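Local coordinates for protein D,D-dipeptidase/D,D-carboxypeptidase (Enterococcus faecalis, PDB 4F78) that probably hydrolyses D-Ala-D-Ala dipeptides and removes C-terminal D-alanine from peptidoglycan precursors, using zinc, at residues Gly111-Leu116 / Pro166-Tyr171; Asn24-Asp29 / Pro103-His108; Gly16-Val21 / Phe185-Tyr190. All coordinates share one frame; numbering follows the deposited sequence.

Overall arrangement
All three contacts lie within one chain, 12 to 15 Å apart between centres, touching one another, and contacts 1 and 2 share the zinc. Contact 3 spans the longest sequence separation, joining the loop 16-21 to the start of helix 187-194; contacts 2 and 1 fall within that span and follow each other along the chain. Contact 1 pairs strands 113-118 and 168-171, the central strands of a four-stranded antiparallel sheet, and supplies D115 and H168 to the zinc. Contact 2 brings H108, the third protein ligand. E107 of contact 2 holds H168 and R170 of contact 1, and R170 in turn reaches the backbone oxygens of N17 and L19 in contact 3, so one polar chain runs through all three.

Contact 1: residues Gly111-Leu116 / Pro166-Tyr171; sequences GLAIDL and PWHFRY. With ZN (zinc ion), chain B.
The zinc ion is gripped from both strands: D115 OD1 binds it at 2.2 Å and H168 ND1 also at 2.2 Å, with D115 OD2 more distant at 2.6 Å. A water and H108 complete the site. The D115 carboxylate and H168 ring planes stand 58° apart, each presenting an acceptor atom to the metal, a role that suits aspartate and histidine. H168 CG lies anti to the backbone N (chi1 178°), which swings the ring to the metal side, while E107 takes its NE2. W167 runs alongside D115, its CD1 edge 3.4 Å from D115 OD1, and its NE1 donates to the zinc-bound water. Strands 113-118 and 168-171 are antiparallel neighbours, consistent with the zinc-binding core of the peptidase MD clan. I114 and F169 form a hydrogen-bonded pair in which F169 N reaches I114 O at 2.9 Å and 177°; their apolar side chains occupy the face opposite the metal, where L116 CD1 approaches F169 CD1 at 4.1 Å. Farther along, L112 CD1 rests against the R170 guanidinium, 3.6 Å from NH2. R170 bends at chi2, and its NE donates to Y171 O, while NH1 pairs with E107 and NH2 bonds N17 O and L19 O.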
loop_
_atom_site.group_PDB
_atom_site.type_symbol
_atom_site.label_atom_id
_atom_site.label_comp_id
_atom_site.label_asym_id
_atom_site.label_seq_id
_atom_site.Cartn_x
_atom_site.Cartn_y
_atom_site.Cartn_z
ATOM N N GLY A 111 2.979 -1.600 7.895
ATOM C CA GLY A 111 2.978 -3.017 7.559
ATOM C C GLY A 111 2.479 -3.342 6.146
ATOM O O GLY A 111 2.374 -4.535 5.791
ATOM N N LEU A 112 2.207 -2.330 5.306
ATOM C CA LEU A 112 1.745 -2.574 3.914
ATOM C C LEU A 112 2.795 -2.301 2.866
ATOM O O LEU A 112 2.527 -2.488 1.661
ATOM C CB LEU A 112 0.538 -1.667 3.569
ATOM C CG LEU A 112 -0.655 -1.713 4.533
ATOM C CD1 LEU A 112 -1.688 -0.626 4.160
ATOM C CD2 LEU A 112 -1.352 -3.098 4.499
ATOM N N ALA A 113 3.985 -1.843 3.276
ATOM C CA ALA A 113 4.985 -1.447 2.294
ATOM C C ALA A 113 6.230 -2.310 2.435
ATOM O O ALA A 113 6.582 -2.709 3.545
ATOM C CB ALA A 113 5.389 0.020 2.491
ATOM N N ILE A 114 6.901 -2.570 1.313
ATOM C CA ILE A 114 8.081 -3.434 1.301
ATOM C C ILE A 114 9.112 -2.865 0.334
ATOM O O ILE A 114 8.745 -2.371 -0.749
ATOM C CB ILE A 114 7.716 -4.926 0.959
ATOM C CG1 ILE A 114 8.983 -5.816 1.041
ATOM C CG2 ILE A 114 7.181 -5.054 -0.458
ATOM C CD1 ILE A 114 9.116 -6.539 2.286
ATOM N N ASP A 115 10.378 -2.876 0.748
ATOM C CA ASP A 115 11.506 -2.530 -0.135
ATOM C C ASP A 115 12.141 -3.829 -0.620
ATOM O O ASP A 115 12.505 -4.671 0.206
ATOM C CB ASP A 115 12.550 -1.714 0.651
ATOM C CG ASP A 115 12.077 -0.271 0.888
ATOM O OD1 ASP A 115 11.092 0.127 0.196
ATOM O OD2 ASP A 115 12.621 0.420 1.780
ATOM N N LEU A 116 12.242 -4.019 -1.940
ATOM C CA LEU A 116 12.788 -5.297 -2.475
ATOM C C LEU A 116 14.106 -5.051 -3.203
ATOM O O LEU A 116 14.322 -3.947 -3.738
ATOM C CB LEU A 116 11.804 -5.932 -3.474
ATOM C CG LEU A 116 10.438 -6.251 -2.816
ATOM C CD1 LEU A 116 9.407 -6.621 -3.912
ATOM C CD2 LEU A 116 10.619 -7.421 -1.840
ATOM N N PRO A 166 12.662 2.673 -7.668
ATOM C CA PRO A 166 12.385 1.399 -8.320
ATOM C C PRO A 166 11.972 0.299 -7.310
ATOM O O PRO A 166 11.302 -0.650 -7.721
ATOM C CB PRO A 166 13.730 1.061 -8.977
ATOM C CG PRO A 166 14.322 2.439 -9.273
ATOM C CD PRO A 166 13.940 3.258 -8.084
ATOM N N TRP A 167 12.342 0.400 -6.028
ATOM C CA TRP A 167 12.353 -0.814 -5.197
ATOM C C TRP A 167 11.218 -0.888 -4.170
ATOM O O TRP A 167 11.069 -1.905 -3.484
ATOM C CB TRP A 167 13.699 -0.874 -4.459
ATOM C CG TRP A 167 13.872 0.401 -3.617
ATOM C CD1 TRP A 167 13.274 0.681 -2.389
ATOM C CD2 TRP A 167 14.613 1.589 -3.976
ATOM N NE1 TRP A 167 13.635 1.947 -1.971
ATOM C CE2 TRP A 167 14.453 2.524 -2.923
ATOM C CE3 TRP A 167 15.404 1.945 -5.083
ATOM C CZ2 TRP A 167 15.063 3.788 -2.939
ATOM C CZ3 TRP A 167 16.015 3.210 -5.098
ATOM C CH2 TRP A 167 15.839 4.114 -4.031
ATOM N N HIS A 168 10.434 0.183 -4.055
ATOM C CA HIS A 168 9.436 0.325 -2.985
ATOM C C HIS A 168 8.037 0.055 -3.497
ATOM O O HIS A 168 7.515 0.767 -4.367
ATOM C CB HIS A 168 9.540 1.739 -2.363
ATOM C CG HIS A 168 8.538 2.025 -1.277
ATOM N ND1 HIS A 168 8.922 2.392 -0.008
ATOM C CD2 HIS A 168 7.185 2.073 -1.292
ATOM C CE1 HIS A 168 7.857 2.618 0.733
ATOM N NE2 HIS A 168 6.781 2.440 -0.022
ATOM N N PHE A 169 7.418 -0.992 -2.934
ATOM C CA PHE A 169 6.079 -1.437 -3.346
ATOM C C PHE A 169 5.074 -1.348 -2.200
ATOM O O PHE A 169 5.399 -1.580 -1.022
ATOM C CB PHE A 169 6.144 -2.867 -3.858
ATOM C CG PHE A 169 6.774 -2.945 -5.185
ATOM C CD1 PHE A 169 8.164 -2.992 -5.296
ATOM C CD2 PHE A 169 5.999 -2.881 -6.333
ATOM C CE1 PHE A 169 8.785 -3.005 -6.561
ATOM C CE2 PHE A 169 6.607 -2.906 -7.602
ATOM C CZ PHE A 169 8.008 -2.970 -7.702
ATOM N N ARG A 170 3.849 -0.983 -2.535
ATOM C CA ARG A 170 2.870 -0.748 -1.474
ATOM C C ARG A 170 1.665 -1.631 -1.760
ATOM O O ARG A 170 1.182 -1.684 -2.913
ATOM C CB ARG A 170 2.429 0.741 -1.537
ATOM C CG ARG A 170 1.034 1.032 -0.872
ATOM C CD ARG A 170 1.030 0.848 0.690
ATOM N NE ARG A 170 -0.363 0.968 1.151
ATOM C CZ ARG A 170 -0.934 2.117 1.517
ATOM N NH1 ARG A 170 -0.208 3.240 1.564
ATOM N NH2 ARG A 170 -2.230 2.142 1.870
ATOM N N TYR A 171 1.173 -2.335 -0.750
ATOM C CA TYR A 171 -0.053 -3.134 -0.929
ATOM C C TYR A 171 -1.261 -2.243 -0.718
ATOM O O TYR A 171 -1.372 -1.599 0.344
ATOM C CB TYR A 171 -0.115 -4.267 0.113
ATOM C CG TYR A 171 -1.356 -5.172 -0.010
ATOM C CD1 TYR A 171 -1.387 -6.233 -0.924
ATOM C CD2 TYR A 171 -2.450 -4.997 0.821
ATOM C CE1 TYR A 171 -2.506 -7.047 -1.043
ATOM C CE2 TYR A 171 -3.573 -5.835 0.726
ATOM C CZ TYR A 171 -3.589 -6.839 -0.215
ATOM O OH TYR A 171 -4.667 -7.675 -0.318
HETATM ZN ZN ZN B . 10.684 1.999 1.236
HETATM O O HOH W 1 11.993 3.341 0.076
#

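Contact 2: residues Asn24-Asp29 / Pro103-His108. With ZN (zinc ion), chain B; SO4 (sulfate ion), chain D.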
loop_
_atom_site.group_PDB
_atom_site.type_symbol
_atom_site.label_atom_id
_atom_site.label_comp_id
_atom_site.label_asym_id
_atom_site.label_seq_id
_atom_site.Cartn_x
_atom_site.Cartn_y
_atom_site.Cartn_z
ATOM N N ASN A 24 1.764 15.207 3.711
ATOM C CA ASN A 24 0.550 15.928 4.148
ATOM C C ASN A 24 -0.296 15.183 5.167
ATOM O O ASN A 24 -1.014 15.793 5.954
ATOM C CB ASN A 24 -0.325 16.192 2.939
ATOM C CG ASN A 24 0.331 17.182 1.975
ATOM O OD1 ASN A 24 0.986 18.111 2.428
ATOM N ND2 ASN A 24 0.157 16.988 0.674
ATOM N N TYR A 25 -0.226 13.861 5.136
ATOM C CA TYR A 25 -1.192 13.049 5.865
ATOM C C TYR A 25 -0.447 12.018 6.707
ATOM O O TYR A 25 -0.098 10.978 6.209
ATOM C CB TYR A 25 -2.103 12.330 4.856
ATOM C CG TYR A 25 -2.801 13.312 3.907
ATOM C CD1 TYR A 25 -3.669 14.282 4.402
ATOM C CD2 TYR A 25 -2.608 13.236 2.535
ATOM C CE1 TYR A 25 -4.323 15.204 3.541
ATOM C CE2 TYR A 25 -3.269 14.143 1.668
ATOM C CZ TYR A 25 -4.101 15.114 2.188
ATOM O OH TYR A 25 -4.744 15.963 1.333
ATOM N N PRO A 26 -0.254 12.300 7.994
ATOM C CA PRO A 26 0.585 11.419 8.805
ATOM C C PRO A 26 -0.172 10.160 9.241
ATOM O O PRO A 26 -1.426 10.139 9.179
ATOM C CB PRO A 26 0.879 12.279 10.045
ATOM C CG PRO A 26 -0.406 13.131 10.211
ATOM C CD PRO A 26 -0.806 13.442 8.751
ATOM N N LEU A 27 0.558 9.144 9.690
ATOM C CA LEU A 27 -0.078 7.969 10.319
ATOM C C LEU A 27 -0.625 8.434 11.652
ATOM O O LEU A 27 0.050 9.165 12.391
ATOM C CB LEU A 27 0.958 6.868 10.531
ATOM C CG LEU A 27 0.460 5.467 10.906
ATOM C CD1 LEU A 27 -0.251 4.796 9.693
ATOM C CD2 LEU A 27 1.616 4.611 11.400
ATOM N N ARG A 28 -1.856 8.065 11.969
ATOM C CA ARG A 28 -2.441 8.536 13.201
ATOM C C ARG A 28 -2.779 7.397 14.123
ATOM O O ARG A 28 -3.274 7.609 15.233
ATOM C CB ARG A 28 -3.698 9.359 12.910
ATOM C CG ARG A 28 -3.407 10.590 12.061
ATOM C CD ARG A 28 -4.377 11.664 12.401
ATOM N NE ARG A 28 -4.253 12.795 11.505
ATOM C CZ ARG A 28 -3.507 13.859 11.769
ATOM N NH1 ARG A 28 -2.807 13.906 12.902
ATOM N NH2 ARG A 28 -3.456 14.872 10.899
ATOM N N ASP A 29 -2.533 6.189 13.654
ATOM C CA ASP A 29 -2.827 4.999 14.420
ATOM C C ASP A 29 -1.591 4.137 14.288
ATOM O O ASP A 29 -1.349 3.550 13.230
ATOM C CB ASP A 29 -4.042 4.281 13.814
ATOM C CG ASP A 29 -4.702 3.310 14.785
ATOM O OD1 ASP A 29 -3.966 2.604 15.504
ATOM O OD2 ASP A 29 -5.957 3.260 14.834
ATOM N N PRO A 103 9.491 10.477 9.976
ATOM C CA PRO A 103 8.843 9.605 10.961
ATOM C C PRO A 103 7.357 9.961 11.093
ATOM O O PRO A 103 6.977 11.147 11.128
ATOM C CB PRO A 103 9.584 9.939 12.272
ATOM C CG PRO A 103 10.982 10.348 11.794
ATOM C CD PRO A 103 10.726 11.105 10.491
ATOM N N ASN A 104 6.520 8.918 11.188
ATOM C CA ASN A 104 5.041 9.028 11.157
ATOM C C ASN A 104 4.456 9.479 9.810
ATOM O O ASN A 104 3.256 9.754 9.719
ATOM C CB ASN A 104 4.503 9.867 12.325
ATOM C CG ASN A 104 4.514 9.073 13.639
ATOM O OD1 ASN A 104 4.589 7.818 13.622
ATOM N ND2 ASN A 104 4.402 9.773 14.757
ATOM N N HIS A 105 5.298 9.520 8.765
ATOM C CA HIS A 105 4.816 9.784 7.383
ATOM C C HIS A 105 5.332 8.706 6.447
ATOM O O HIS A 105 5.261 8.834 5.234
ATOM C CB HIS A 105 5.271 11.164 6.882
ATOM C CG HIS A 105 4.758 12.292 7.718
ATOM N ND1 HIS A 105 3.656 13.037 7.360
ATOM C CD2 HIS A 105 5.160 12.766 8.925
ATOM C CE1 HIS A 105 3.421 13.952 8.292
ATOM N NE2 HIS A 105 4.319 13.812 9.250
ATOM N N SER A 106 5.807 7.615 7.021
ATOM C CA SER A 106 6.341 6.495 6.250
ATOM C C SER A 106 5.338 5.360 6.123
ATOM O O SER A 106 4.822 4.843 7.161
ATOM C CB SER A 106 7.535 5.915 6.988
ATOM O OG SER A 106 8.080 4.825 6.229
ATOM N N GLU A 107 5.074 4.927 4.890
ATOM C CA GLU A 107 4.203 3.759 4.663
ATOM C C GLU A 107 4.772 2.513 5.316
ATOM O O GLU A 107 4.030 1.551 5.591
ATOM C CB GLU A 107 4.119 3.402 3.163
ATOM C CG GLU A 107 3.595 4.419 2.287
ATOM C CD GLU A 107 3.215 3.832 0.928
ATOM O OE1 GLU A 107 4.062 3.078 0.353
ATOM O OE2 GLU A 107 2.077 4.130 0.443
ATOM N N HIS A 108 6.095 2.467 5.529
ATOM C CA HIS A 108 6.651 1.296 6.228
ATOM C C HIS A 108 6.074 1.108 7.609
ATOM O O HIS A 108 6.013 -0.025 8.160
ATOM C CB HIS A 108 8.189 1.407 6.316
ATOM C CG HIS A 108 8.856 1.090 5.027
ATOM N ND1 HIS A 108 9.147 -0.209 4.641
ATOM C CD2 HIS A 108 9.235 1.887 3.997
ATOM C CE1 HIS A 108 9.683 -0.193 3.433
ATOM N NE2 HIS A 108 9.758 1.059 3.032
HETATM ZN ZN ZN B . 10.684 1.999 1.236
HETATM S S SO4 D . 10.520 5.118 3.294
HETATM O O1 SO4 D . 11.444 6.187 3.693
HETATM O O2 SO4 D . 11.282 3.866 3.092
HETATM O O3 SO4 D . 9.513 5.051 4.357
HETATM O O4 SO4 D . 9.769 5.319 2.065
HETATM O O HOH W 1 11.993 3.341 0.076
#
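One face of the H105 imidazole receives P26 CB, which sits 3.9 Å from the ring centroid and 28° off its normal, a CH-pi contact. H105 ND1 is hydrogen-bonded to N22 O, which ties the imidazole to the chain just ahead of 24-29 and helps fix its rotation. Within 24-29 the guanidinium of R28 takes P26 CG over one face, 3.4 Å above its centre, so this one proline packs against two planar groups, and N24 CB lies over a face of the Y25 ring. The contact is a loop-to-loop junction on the surface, joining the loop between strands 3-9 and 35-37 to the zinc-binding loop that leads into strand 113-118. A rigid, aliphatic proline suits it, giving a compact hydrocarbon surface without an amide hydrogen to satisfy. The next residue supplies the one hydrogen bond between 24-29 and 103-108: L27 N donates to N104 O at 2.8 Å and 161°, from 24° out of the carbonyl plane. N104 adopts a left-handed backbone conformation, which asparagine tolerates well, and its side chain packs on L77 of helix 77-91. With L27 CG anti to the backbone N, the leucine extends to T110. Beyond H105 the chain makes an ST turn, in which S106 OG accepts from H108 N at 3.2 Å. G73 O holds H108 ND1, orienting the imidazole so that H108 NE2 can bind the zinc ion at 2.2 Å.

Contact 3: residues Gly16-Val21 / Phe185-Tyr190; sequences GNLLLV and FSLEEY
The loop 16-21 opens with a type I beta turn from G16 to L19 and then runs past the first turn of helix 187-194, the closest CA pair, L20 CA and L187 CA, being 6.9 Å apart. No hydrogen bond crosses the contact; leucines make most of it, joined by Y190 and E188. L187 is the central side chain: its CG anti to the backbone N (chi1 -172°) sends the branched end to the loop, where CG meets L20 CD1 at 3.9 Å and CD2 lies 3.6 Å from L19 O. L19 O itself accepts from R170 NH2, so the oxygen is satisfied although buried beside a methyl group. L18 brings CD2 to the edge of the Y190 ring, 4.1 Å from CE2, near the plane of the ring. Tyrosine suits this place because its aromatic edge packs on leucine while its hydroxyl bonds H176. L20 and E188 cross at about a right angle, L20 CD1 lying 3.7 Å from E188 OE2. The bend of E188 at chi2 (74°) brings its carboxylate end against L20 CD1, while the carboxylate is held by a salt bridge from R151 and a hydrogen bond from N22. At the helix start S186 N donates to E189 OE2 at 2.8 Å, and E189 N donates back to S186 OG at 3.2 Å: the reciprocal pair of a capping box, with S186 as N-cap.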
loop_
_atom_site.group_PDB
_atom_site.type_symbol
_atom_site.label_atom_id
_atom_site.label_comp_id
_atom_site.label_asym_id
_atom_site.label_seq_id
_atom_site.Cartn_x
_atom_site.Cartn_y
_atom_site.Cartn_z
ATOM N N GLY A 16 -6.668 0.731 7.633
ATOM C CA GLY A 16 -7.053 -0.032 6.445
ATOM C C GLY A 16 -6.048 -0.098 5.298
ATOM O O GLY A 16 -4.998 0.569 5.315
ATOM N N ASN A 17 -6.377 -0.873 4.263
ATOM C CA ASN A 17 -5.440 -1.106 3.147
ATOM C C ASN A 17 -5.201 0.120 2.277
ATOM O O ASN A 17 -4.211 0.168 1.537
ATOM C CB ASN A 17 -6.000 -2.184 2.212
ATOM C CG ASN A 17 -5.960 -3.575 2.814
ATOM O OD1 ASN A 17 -5.266 -3.828 3.825
ATOM N ND2 ASN A 17 -6.699 -4.502 2.182
ATOM N N LEU A 18 -6.107 1.101 2.310
ATOM C CA LEU A 18 -6.000 2.214 1.359
ATOM C C LEU A 18 -5.571 3.536 1.986
ATOM O O LEU A 18 -5.777 4.610 1.381
ATOM C CB LEU A 18 -7.333 2.404 0.601
ATOM C CG LEU A 18 -7.614 1.376 -0.503
ATOM C CD1 LEU A 18 -9.114 1.280 -0.899
ATOM C CD2 LEU A 18 -6.707 1.706 -1.755
ATOM N N LEU A 19 -4.990 3.484 3.189
ATOM C CA LEU A 19 -4.483 4.707 3.811
ATOM C C LEU A 19 -3.520 5.464 2.902
ATOM O O LEU A 19 -2.532 4.902 2.378
ATOM C CB LEU A 19 -3.748 4.400 5.147
ATOM C CG LEU A 19 -4.560 3.725 6.265
ATOM C CD1 LEU A 19 -3.665 3.382 7.468
ATOM C CD2 LEU A 19 -5.744 4.626 6.741
ATOM N N LEU A 20 -3.771 6.760 2.734
ATOM C CA LEU A 20 -2.768 7.613 2.084
ATOM C C LEU A 20 -1.872 8.227 3.184
ATOM O O LEU A 20 -2.309 9.050 3.988
ATOM C CB LEU A 20 -3.475 8.714 1.276
ATOM C CG LEU A 20 -2.491 9.703 0.614
ATOM C CD1 LEU A 20 -1.486 8.894 -0.325
ATOM C CD2 LEU A 20 -3.284 10.706 -0.242
ATOM N N VAL A 21 -0.614 7.817 3.209
ATOM C CA VAL A 21 0.338 8.294 4.207
ATOM C C VAL A 21 1.446 9.028 3.459
ATOM O O VAL A 21 2.113 8.441 2.584
ATOM C CB VAL A 21 0.915 7.076 4.979
ATOM C CG1 VAL A 21 2.029 7.510 5.921
ATOM C CG2 VAL A 21 -0.230 6.376 5.798
ATOM N N PHE A 185 -2.099 5.712 -12.151
ATOM C CA PHE A 185 -2.268 6.551 -10.967
ATOM C C PHE A 185 -1.234 6.233 -9.899
ATOM O O PHE A 185 -0.970 5.043 -9.592
ATOM C CB PHE A 185 -3.643 6.352 -10.290
ATOM C CG PHE A 185 -4.825 6.910 -11.062
ATOM C CD1 PHE A 185 -4.699 8.015 -11.906
ATOM C CD2 PHE A 185 -6.083 6.327 -10.900
ATOM C CE1 PHE A 185 -5.829 8.526 -12.598
ATOM C CE2 PHE A 185 -7.214 6.819 -11.598
ATOM C CZ PHE A 185 -7.069 7.916 -12.444
ATOM N N SER A 186 -0.697 7.284 -9.286
ATOM C CA SER A 186 -0.101 7.162 -7.953
ATOM C C SER A 186 -1.224 6.993 -6.927
ATOM O O SER A 186 -2.407 7.237 -7.237
ATOM C CB SER A 186 0.655 8.463 -7.631
ATOM O OG SER A 186 -0.243 9.588 -7.582
ATOM N N LEU A 187 -0.888 6.625 -5.692
ATOM C CA LEU A 187 -1.910 6.510 -4.652
ATOM C C LEU A 187 -2.595 7.850 -4.392
ATOM O O LEU A 187 -3.799 7.875 -4.095
ATOM C CB LEU A 187 -1.318 5.934 -3.345
ATOM C CG LEU A 187 -2.315 5.569 -2.225
ATOM C CD1 LEU A 187 -3.510 4.659 -2.739
ATOM C CD2 LEU A 187 -1.576 4.821 -1.075
ATOM N N GLU A 188 -1.828 8.958 -4.421
ATOM C CA GLU A 188 -2.391 10.300 -4.261
ATOM C C GLU A 188 -3.510 10.497 -5.273
ATOM O O GLU A 188 -4.606 10.944 -4.923
ATOM C CB GLU A 188 -1.316 11.389 -4.491
ATOM C CG GLU A 188 -0.407 11.666 -3.286
ATOM C CD GLU A 188 0.631 10.540 -3.054
ATOM O OE1 GLU A 188 0.783 9.660 -3.945
ATOM O OE2 GLU A 188 1.333 10.544 -1.993
ATOM N N GLU A 189 -3.244 10.181 -6.535
ATOM C CA GLU A 189 -4.278 10.332 -7.561
ATOM C C GLU A 189 -5.496 9.412 -7.339
ATOM O O GLU A 189 -6.628 9.833 -7.549
ATOM C CB GLU A 189 -3.673 10.048 -8.946
ATOM C CG GLU A 189 -2.822 11.243 -9.483
ATOM C CD GLU A 189 -1.874 10.788 -10.560
ATOM O OE1 GLU A 189 -2.006 11.258 -11.708
ATOM O OE2 GLU A 189 -1.000 9.923 -10.250
ATOM N N TYR A 190 -5.265 8.142 -6.985
ATOM C CA TYR A 190 -6.370 7.223 -6.781
ATOM C C TYR A 190 -7.252 7.661 -5.609
ATOM O O TYR A 190 -8.477 7.485 -5.649
ATOM C CB TYR A 190 -5.857 5.816 -6.525
ATOM C CG TYR A 190 -6.953 4.783 -6.478
ATOM C CD1 TYR A 190 -7.753 4.539 -7.604
ATOM C CD2 TYR A 190 -7.195 4.054 -5.319
ATOM C CE1 TYR A 190 -8.792 3.571 -7.564
ATOM C CE2 TYR A 190 -8.217 3.076 -5.265
ATOM C CZ TYR A 190 -8.988 2.839 -6.388
ATOM O OH TYR A 190 -9.980 1.881 -6.338
#